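Local structure of putative uncharacterized protein TTHA0988 (Thermus thermophilus, 3OEP) at residues Pro33-Leu37 against Glu49-Leu55; Ile80-Tyr84 against Glu199-Thr204; Pro228-Val234 against Arg359-Ala363. The protein is of unknown function but resembles KipI and KipA, with cyclophilin-like domains, and possibly binds ATP and has hydrolase activity. All coordinates share one frame; numbering follows the deposited sequence. Where two conformers were deposited one is given.

Interaction 1 (Pro33-Leu37 against Glu49-Leu55); sequences PPGLL and EYDPRRL
Leu37 lays its isobutyl group over the backbone where Tyr50 runs into Asp51, with CD1 3.8 Å from Tyr50 C and CG 3.8 Å from Asp51 N. A first torsion of -55°, CG beside its own backbone N, aims the branch this way, and CD2 reaches the Arg54 guanidinium at NH1 (4.0 Å), the two side chains crossing at about a right angle. Were this leucine cut back to alanine, the Tyr50-Asp51 peptide would probably lose this apolar cover and the Arg54 guanidinium one of its neighbours. In the backbone, Leu36 and Tyr50 form a non-hydrogen-bonded antiparallel pair. Asp51 N donates to Gly35 O (2.8 Å, 166°) on one side of the pair, and Leu37 N to Glu49 O (2.8 Å) on the other. Gly35 follows Pro34 in a type II turn closed by Leu36 N to Pro33 O (3.0 Å); proline suits the first corner, and the positive phi of 102° at the second suits glycine. A CB at Gly35 would run into Leu55 CB and crowd Arg54 CB. The Arg54 guanidinium lies with one face over Gly35 CA, and Asp51 OD2 is at its edge in a salt bridge with long, weak hydrogen bonds (NH1 to OD2 3.4 Å). Asp51 OD1 accepts from Arg53 N in an Asx turn. Leu55 packs against Pro33, and helix 57-66 touches both. The carboxylate of Glu49 is paired with Arg249. This is the open end of a beta hairpin, strands 36-42 and 45-50, where a proline-glycine turn leads into the first strand and an Asx turn leads out of the second.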
loop_
_atom_site.group_PDB
_atom_site.type_symbol
_atom_site.label_atom_id
_atom_site.label_comp_id
_atom_site.label_asym_id
_atom_site.label_seq_id
_atom_site.Cartn_x
_atom_site.Cartn_y
_atom_site.Cartn_z
ATOM N N PRO A 33 7.434 -2.404 20.367
ATOM C CA PRO A 33 6.497 -2.677 21.448
ATOM C C PRO A 33 5.164 -3.190 20.913
ATOM O O PRO A 33 4.757 -2.800 19.814
ATOM C CB PRO A 33 6.312 -1.313 22.119
ATOM C CG PRO A 33 6.732 -0.321 21.136
ATOM C CD PRO A 33 7.742 -0.968 20.247
ATOM N N PRO A 34 4.497 -4.076 21.669
ATOM C CA PRO A 34 3.159 -4.529 21.293
ATOM C C PRO A 34 2.226 -3.345 21.029
ATOM O O PRO A 34 2.141 -2.433 21.851
ATOM C CB PRO A 34 2.702 -5.320 22.519
ATOM C CG PRO A 34 3.954 -5.803 23.142
ATOM C CD PRO A 34 4.998 -4.767 22.872
ATOM N N GLY A 35 1.561 -3.354 19.878
ATOM C CA GLY A 35 0.669 -2.258 19.494
ATOM C C GLY A 35 1.259 -1.284 18.487
ATOM O O GLY A 35 0.517 -0.513 17.877
ATOM N N LEU A 36 2.581 -1.295 18.314
ATOM C CA LEU A 36 3.212 -0.490 17.266
ATOM C C LEU A 36 2.956 -1.149 15.918
ATOM O O LEU A 36 3.287 -2.321 15.729
ATOM C CB LEU A 36 4.718 -0.355 17.487
ATOM C CG LEU A 36 5.418 0.553 16.471
ATOM C CD1 LEU A 36 4.969 1.995 16.670
ATOM C CD2 LEU A 36 6.924 0.433 16.561
ATOM N N LEU A 37 2.368 -0.386 14.998
ATOM C CA LEU A 37 1.995 -0.881 13.676
ATOM C C LEU A 37 2.999 -0.487 12.600
ATOM O O LEU A 37 3.204 -1.230 11.649
ATOM C CB LEU A 37 0.597 -0.374 13.308
ATOM C CG LEU A 37 -0.513 -0.698 14.310
ATOM C CD1 LEU A 37 -1.856 -0.193 13.807
ATOM C CD2 LEU A 37 -0.577 -2.199 14.598
ATOM N N GLU A 49 2.692 4.773 13.762
ATOM C CA GLU A 49 1.326 4.286 13.690
ATOM C C GLU A 49 1.153 3.210 14.756
ATOM O O GLU A 49 2.020 2.354 14.930
ATOM C CB GLU A 49 1.063 3.720 12.300
ATOM C CG GLU A 49 -0.391 3.627 11.914
ATOM C CD GLU A 49 -0.570 2.888 10.602
ATOM O OE1 GLU A 49 -0.126 1.726 10.521
ATOM O OE2 GLU A 49 -1.135 3.461 9.653
ATOM N N TYR A 50 0.045 3.266 15.483
ATOM C CA TYR A 50 -0.141 2.386 16.624
ATOM C C TYR A 50 -1.612 2.062 16.853
ATOM O O TYR A 50 -2.499 2.800 16.421
ATOM C CB TYR A 50 0.480 3.020 17.877
ATOM C CG TYR A 50 -0.173 4.325 18.274
ATOM C CD1 TYR A 50 0.141 5.510 17.620
ATOM C CD2 TYR A 50 -1.126 4.367 19.286
ATOM C CE1 TYR A 50 -0.468 6.705 17.972
ATOM C CE2 TYR A 50 -1.743 5.556 19.645
ATOM C CZ TYR A 50 -1.408 6.723 18.985
ATOM O OH TYR A 50 -2.015 7.907 19.339
ATOM N N ASP A 51 -1.852 0.938 17.524
ATOM C CA ASP A 51 -3.193 0.527 17.917
ATOM C C ASP A 51 -3.438 1.042 19.329
ATOM O O ASP A 51 -2.848 0.528 20.281
ATOM C CB ASP A 51 -3.320 -0.998 17.886
ATOM C CG ASP A 51 -4.706 -1.487 18.302
ATOM O OD1 ASP A 51 -5.518 -0.688 18.818
ATOM O OD2 ASP A 51 -4.981 -2.689 18.114
ATOM N N PRO A 52 -4.305 2.059 19.474
ATOM C CA PRO A 52 -4.489 2.697 20.778
ATOM C C PRO A 52 -5.072 1.780 21.856
ATOM O O PRO A 52 -4.947 2.084 23.043
ATOM C CB PRO A 52 -5.447 3.857 20.477
ATOM C CG PRO A 52 -6.117 3.500 19.232
ATOM C CD PRO A 52 -5.163 2.667 18.443
ATOM N N ARG A 53 -5.701 0.679 21.453
ATOM C CA ARG A 53 -6.210 -0.301 22.413
ATOM C C ARG A 53 -5.077 -1.033 23.138
ATOM O O ARG A 53 -5.253 -1.468 24.275
ATOM C CB ARG A 53 -7.121 -1.316 21.719
ATOM C CG ARG A 53 -8.388 -0.714 21.121
ATOM N N ARG A 54 -3.922 -1.173 22.487
ATOM C CA ARG A 54 -2.786 -1.905 23.066
ATOM C C ARG A 54 -1.627 -1.013 23.495
ATOM O O ARG A 54 -0.879 -1.368 24.402
ATOM C CB ARG A 54 -2.273 -2.956 22.086
ATOM C CG ARG A 54 -3.076 -4.246 22.085
ATOM C CD ARG A 54 -2.521 -5.216 21.066
ATOM N NE ARG A 54 -2.669 -4.692 19.711
ATOM C CZ ARG A 54 -1.961 -5.087 18.652
ATOM N NH1 ARG A 54 -2.192 -4.530 17.467
ATOM N NH2 ARG A 54 -1.025 -6.027 18.763
ATOM N N LEU A 55 -1.474 0.131 22.834
ATOM C CA LEU A 55 -0.370 1.041 23.102
ATOM C C LEU A 55 -0.879 2.473 23.096
ATOM O O LEU A 55 -1.389 2.939 22.089
ATOM C CB LEU A 55 0.706 0.860 22.029
ATOM C CG LEU A 55 1.973 1.705 22.105
ATOM C CD1 LEU A 55 2.643 1.572 23.466
ATOM C CD2 LEU A 55 2.925 1.302 20.977
#

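Interaction 2 (Ile80-Tyr84 against Glu199-Thr204); sequences IPVRY and EAEGPT
Arg83 grips Thr204 end-on, its NH1 and NH2 both donating to the single oxygen OG1, NH2 from 3.0 Å. The same NH2 spends its other proton on Gly202 O at 2.8 Å, a nearly straight bond (168°). Both acceptors lie close to the guanidinium plane, where the N-H bonds point, and a bend at chi3 (-50°) turns the otherwise extended chain along the loop to meet them. NE donates to a water 3.2 Å away, and that water also accepts from Gly202 N; NH1 has a second partner in the salt bridge to Asp85. Arginine suits the place because its five N-H bonds can serve several acceptors at once; threonine offers a hydroxyl oxygen on a short stem. The backbones join where Ala200 N donates to Val82 O (2.9 Å), which also receives a CA-H contact from Glu199. Beyond it a second water accepts from Tyr84 N (2.8 Å) and donates to Glu199 OE2 (2.7 Å), an oxygen in a salt bridge with Lys104. Tyr84 meets the aliphatic part of Glu199 with its ring edge, and its hydroxyl is hydrogen-bonded to His107. Pro81 and Ala200 touch through their CB atoms. Val82 and Glu199 form a parallel bridge between strands 77-83 and 194-199, the first and last of a seven-stranded mixed sheet, a closure in keeping with the cyclophilin-like fold of this family.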
loop_
_atom_site.group_PDB
_atom_site.type_symbol
_atom_site.label_atom_id
_atom_site.label_comp_id
_atom_site.label_asym_id
_atom_site.label_seq_id
_atom_site.Cartn_x
_atom_site.Cartn_y
_atom_site.Cartn_z
ATOM N N ILE A 80 26.387 1.601 -7.051
ATOM C CA ILE A 80 25.378 1.380 -8.082
ATOM C C ILE A 80 26.005 1.608 -9.458
ATOM O O ILE A 80 26.185 2.754 -9.874
ATOM C CB ILE A 80 24.167 2.337 -7.920
ATOM C CG1 ILE A 80 23.538 2.219 -6.527
ATOM C CG2 ILE A 80 23.109 2.082 -9.012
ATOM C CD1 ILE A 80 22.976 0.857 -6.203
ATOM N N PRO A 81 26.366 0.524 -10.164
ATOM C CA PRO A 81 26.826 0.683 -11.548
ATOM C C PRO A 81 25.675 1.173 -12.408
ATOM O O PRO A 81 24.548 0.696 -12.246
ATOM C CB PRO A 81 27.255 -0.732 -11.962
ATOM C CG PRO A 81 27.261 -1.537 -10.725
ATOM C CD PRO A 81 26.345 -0.889 -9.751
ATOM N N VAL A 82 25.950 2.119 -13.304
ATOM C CA VAL A 82 24.909 2.774 -14.103
ATOM C C VAL A 82 25.336 2.933 -15.554
ATOM O O VAL A 82 26.463 3.358 -15.830
ATOM C CB VAL A 82 24.598 4.184 -13.557
ATOM C CG1 VAL A 82 23.463 4.852 -14.359
ATOM C CG2 VAL A 82 24.251 4.112 -12.099
ATOM N N ARG A 83 24.432 2.602 -16.474
ATOM C CA ARG A 83 24.613 2.902 -17.889
ATOM C C ARG A 83 23.864 4.208 -18.154
ATOM O O ARG A 83 22.648 4.276 -17.956
ATOM C CB ARG A 83 24.041 1.781 -18.754
ATOM C CG ARG A 83 24.400 1.903 -20.227
ATOM C CD ARG A 83 23.444 1.140 -21.133
ATOM N NE ARG A 83 23.234 -0.243 -20.709
ATOM C CZ ARG A 83 22.066 -0.789 -20.367
ATOM N NH1 ARG A 83 20.928 -0.092 -20.380
ATOM N NH2 ARG A 83 22.034 -2.065 -20.000
ATOM N N TYR A 84 24.582 5.248 -18.583
ATOM C CA TYR A 84 23.971 6.571 -18.763
ATOM C C TYR A 84 23.386 6.692 -20.162
ATOM O O TYR A 84 23.936 7.374 -21.032
ATOM C CB TYR A 84 24.974 7.690 -18.455
ATOM C CG TYR A 84 25.214 7.849 -16.970
ATOM C CD1 TYR A 84 24.289 8.511 -16.165
ATOM C CD2 TYR A 84 26.342 7.310 -16.364
ATOM C CE1 TYR A 84 24.492 8.644 -14.793
ATOM C CE2 TYR A 84 26.557 7.446 -14.991
ATOM C CZ TYR A 84 25.628 8.117 -14.216
ATOM O OH TYR A 84 25.823 8.254 -12.868
ATOM N N GLU A 199 29.717 4.903 -13.597
ATOM C CA GLU A 199 29.408 4.566 -14.979
ATOM C C GLU A 199 29.983 3.186 -15.290
ATOM O O GLU A 199 31.133 2.884 -14.948
ATOM C CB GLU A 199 29.961 5.603 -15.962
ATOM C CG GLU A 199 29.544 5.323 -17.410
ATOM C CD GLU A 199 29.917 6.437 -18.374
ATOM O OE1 GLU A 199 30.913 7.142 -18.123
ATOM O OE2 GLU A 199 29.213 6.596 -19.394
ATOM N N ALA A 200 29.174 2.356 -15.936
ATOM C CA ALA A 200 29.562 0.989 -16.249
ATOM C C ALA A 200 28.797 0.464 -17.450
ATOM O O ALA A 200 27.733 0.985 -17.811
ATOM C CB ALA A 200 29.305 0.083 -15.038
ATOM N N GLU A 201 29.342 -0.591 -18.042
ATOM C CA GLU A 201 28.675 -1.329 -19.107
ATOM C C GLU A 201 28.104 -2.613 -18.524
ATOM O O GLU A 201 28.616 -3.154 -17.537
ATOM C CB GLU A 201 29.666 -1.658 -20.223
ATOM C CG GLU A 201 30.139 -0.434 -20.979
ATOM C CD GLU A 201 31.057 -0.760 -22.143
ATOM O OE1 GLU A 201 31.487 -1.928 -22.272
ATOM O OE2 GLU A 201 31.353 0.164 -22.932
ATOM N N GLY A 202 27.028 -3.093 -19.127
ATOM C CA GLY A 202 26.419 -4.339 -18.701
ATOM C C GLY A 202 24.980 -4.418 -19.147
ATOM O O GLY A 202 24.420 -3.424 -19.619
ATOM N N PRO A 203 24.370 -5.599 -18.982
ATOM C CA PRO A 203 22.979 -5.805 -19.344
ATOM C C PRO A 203 22.016 -5.161 -18.358
ATOM O O PRO A 203 22.327 -5.017 -17.170
ATOM C CB PRO A 203 22.838 -7.322 -19.292
ATOM C CG PRO A 203 23.786 -7.745 -18.225
ATOM C CD PRO A 203 24.954 -6.792 -18.337
ATOM N N THR A 204 20.840 -4.791 -18.850
ATOM C CA THR A 204 19.788 -4.286 -17.988
ATOM C C THR A 204 19.271 -5.451 -17.156
ATOM O O THR A 204 18.972 -6.510 -17.712
ATOM C CB THR A 204 18.648 -3.698 -18.823
ATOM O OG1 THR A 204 19.162 -2.638 -19.636
ATOM C CG2 THR A 204 17.534 -3.183 -17.942
HETATM O O HOH W 1 26.090 -1.351 -21.603
HETATM O O HOH W 2 27.114 5.015 -19.853
#

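Interaction 3 (Pro228-Val234 against Arg359-Ala363); sequences PGLMDLV and RPLWA
With CG beside its own backbone N (chi1 -59°) and an extended second torsion, Leu361 spreads its two methyls along the other segment, CD1 against Asp232 CB (3.8 Å) and CD2 against Val234 CG2 (4.1 Å). Val234 has CG1 anti to its backbone N (chi1 176°), which leaves CG2 facing Leu361 CD2, the two side chains crossing at about a right angle. Asp232 bends its carboxylate back to its own segment, where the syn lone pair of OD1 accepts from Gly229 N at a short 2.6 Å, linking the two residues within the turn; aspartate is short enough for this, and its CB is left to Leu361. One direct hydrogen bond joins the segments, Leu361 N to Asp232 O (2.9 Å). Waters fill the places beside it. One accepts from Asp232 N and lies 2.8 Å from Leu361 O; the other accepts from Val234 N (3.0 Å) and donates to Arg359 O (2.7 Å). Pro360, without an N-H to satisfy, suits the middle of this bridge: its ring packs on Met231 CG and Leu233 CD2. Arg359 has Trp362 CE3 over one face of its guanidinium and is paired with Glu212 and Asp365. The chemistry is thus mixed: one direct bond and two waters, rather than a continuous run of backbone bonds, link the loop to the 228-234 segment, while close apolar contacts of Leu361, Val234 and Pro360 supply much of the remaining fit.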
loop_
_atom_site.group_PDB
_atom_site.type_symbol
_atom_site.label_atom_id
_atom_site.label_comp_id
_atom_site.label_asym_id
_atom_site.label_seq_id
_atom_site.Cartn_x
_atom_site.Cartn_y
_atom_site.Cartn_z
ATOM N N PRO A 228 -11.760 -16.444 -12.439
ATOM C CA PRO A 228 -11.458 -15.364 -11.515
ATOM C C PRO A 228 -12.496 -14.258 -11.611
ATOM O O PRO A 228 -13.166 -14.118 -12.636
ATOM C CB PRO A 228 -10.110 -14.853 -12.016
ATOM C CG PRO A 228 -10.155 -15.092 -13.459
ATOM C CD PRO A 228 -10.865 -16.411 -13.608
ATOM N N GLY A 229 -12.638 -13.501 -10.536
ATOM C CA GLY A 229 -13.366 -12.245 -10.579
ATOM C C GLY A 229 -12.424 -11.147 -11.043
ATOM O O GLY A 229 -11.322 -11.416 -11.542
ATOM N N LEU A 230 -12.844 -9.904 -10.859
ATOM C CA LEU A 230 -12.047 -8.747 -11.274
ATOM C C LEU A 230 -10.680 -8.704 -10.582
ATOM O O LEU A 230 -9.651 -8.500 -11.235
ATOM C CB LEU A 230 -12.821 -7.462 -10.982
ATOM C CG LEU A 230 -12.148 -6.126 -11.300
ATOM C CD1 LEU A 230 -11.803 -6.039 -12.774
ATOM C CD2 LEU A 230 -13.056 -4.978 -10.883
ATOM N N MET A 231 -10.679 -8.879 -9.263
ATOM C CA MET A 231 -9.447 -8.853 -8.471
ATOM C C MET A 231 -9.655 -9.576 -7.142
ATOM O O MET A 231 -9.892 -8.957 -6.096
ATOM C CB MET A 231 -8.958 -7.412 -8.249
ATOM C CG MET A 231 -7.474 -7.339 -7.875
ATOM S SD MET A 231 -6.890 -5.684 -7.453
ATOM C CE MET A 231 -7.246 -4.798 -8.970
ATOM N N ASP A 232 -9.568 -10.903 -7.197
ATOM C CA ASP A 232 -9.750 -11.742 -6.015
ATOM C C ASP A 232 -8.405 -11.869 -5.323
ATOM O O ASP A 232 -7.423 -12.263 -5.953
ATOM C CB ASP A 232 -10.243 -13.145 -6.396
ATOM C CG ASP A 232 -11.309 -13.130 -7.468
ATOM O OD1 ASP A 232 -11.122 -13.845 -8.480
ATOM O OD2 ASP A 232 -12.333 -12.423 -7.312
ATOM N N LEU A 233 -8.359 -11.537 -4.036
ATOM C CA LEU A 233 -7.118 -11.532 -3.277
ATOM C C LEU A 233 -7.276 -12.373 -2.024
ATOM O O LEU A 233 -8.282 -12.258 -1.332
ATOM C CB LEU A 233 -6.757 -10.107 -2.863
ATOM C CG LEU A 233 -6.546 -9.069 -3.964
ATOM C CD1 LEU A 233 -6.315 -7.683 -3.349
ATOM C CD2 LEU A 233 -5.369 -9.466 -4.844
ATOM N N VAL A 234 -6.275 -13.194 -1.723
ATOM C CA VAL A 234 -6.194 -13.830 -0.413
ATOM C C VAL A 234 -5.512 -12.845 0.531
ATOM O O VAL A 234 -4.344 -12.516 0.334
ATOM C CB VAL A 234 -5.393 -15.137 -0.462
ATOM C CG1 VAL A 234 -5.246 -15.725 0.936
ATOM C CG2 VAL A 234 -6.084 -16.137 -1.391
ATOM N N ARG A 359 -0.428 -12.092 -5.803
ATOM C CA ARG A 359 -1.144 -11.752 -7.027
ATOM C C ARG A 359 -2.623 -12.054 -6.873
ATOM O O ARG A 359 -3.003 -12.807 -5.976
ATOM C CB ARG A 359 -0.608 -12.570 -8.199
ATOM C CG ARG A 359 -0.702 -14.065 -7.980
ATOM C CD ARG A 359 -0.455 -14.837 -9.250
ATOM N NE ARG A 359 -0.395 -16.268 -8.971
ATOM C CZ ARG A 359 -1.454 -17.056 -8.785
ATOM N NH1 ARG A 359 -2.692 -16.573 -8.855
ATOM N NH2 ARG A 359 -1.268 -18.351 -8.537
ATOM N N PRO A 360 -3.456 -11.506 -7.768
ATOM C CA PRO A 360 -4.848 -11.936 -7.788
ATOM C C PRO A 360 -4.991 -13.392 -8.230
ATOM O O PRO A 360 -4.105 -13.941 -8.908
ATOM C CB PRO A 360 -5.502 -11.000 -8.810
ATOM C CG PRO A 360 -4.532 -9.880 -9.000
ATOM C CD PRO A 360 -3.194 -10.467 -8.776
ATOM N N LEU A 361 -6.097 -14.011 -7.847
ATOM C CA LEU A 361 -6.335 -15.394 -8.223
ATOM C C LEU A 361 -6.517 -15.510 -9.732
ATOM O O LEU A 361 -6.997 -14.573 -10.397
ATOM C CB LEU A 361 -7.543 -15.972 -7.483
ATOM C CG LEU A 361 -7.447 -15.957 -5.954
ATOM C CD1 LEU A 361 -8.741 -16.474 -5.343
ATOM C CD2 LEU A 361 -6.249 -16.774 -5.469
ATOM N N TRP A 362 -6.081 -16.658 -10.247
ATOM C CA TRP A 362 -6.145 -17.025 -11.658
ATOM C C TRP A 362 -7.025 -18.253 -11.790
ATOM O O TRP A 362 -7.084 -19.074 -10.877
ATOM C CB TRP A 362 -4.783 -17.499 -12.148
ATOM C CG TRP A 362 -3.777 -16.486 -12.495
ATOM C CD1 TRP A 362 -3.992 -15.218 -12.933
ATOM C CD2 TRP A 362 -2.364 -16.694 -12.520
ATOM N NE1 TRP A 362 -2.788 -14.604 -13.195
ATOM C CE2 TRP A 362 -1.773 -15.492 -12.950
ATOM C CE3 TRP A 362 -1.538 -17.781 -12.203
ATOM C CZ2 TRP A 362 -0.388 -15.341 -13.072
ATOM C CZ3 TRP A 362 -0.162 -17.632 -12.324
ATOM C CH2 TRP A 362 0.397 -16.419 -12.752
ATOM N N ALA A 363 -7.657 -18.406 -12.949
ATOM C CA ALA A 363 -8.330 -19.656 -13.287
ATOM C C ALA A 363 -7.353 -20.814 -13.094
ATOM O O ALA A 363 -6.196 -20.736 -13.525
ATOM C CB ALA A 363 -8.838 -19.622 -14.732
HETATM O O HOH W 3 -8.719 -12.504 -9.531
HETATM O O HOH W 4 -4.296 -13.743 -3.846
#

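How the interactions relate
The three contacts follow one another along the chain, each closing before the next opens, so none nests in or crosses another. Interaction 1 closes a short loop of 11 residues, the rest of a hairpin in the three-stranded antiparallel sheet near the N terminus. Interaction 2 spans 114 residues and joins the beginning and end of the first seven-stranded sheet. Interaction 3 spans 124 and brings the loop before strand 366-368, a member of a six-stranded sheet, against edge strand 233-235 of a five-stranded one. Centre to centre, interactions 1 and 2 lie about 44 Å apart, 1 and 3 about 31 Å, and 2 and 3 about 37 Å, and no two of them touch.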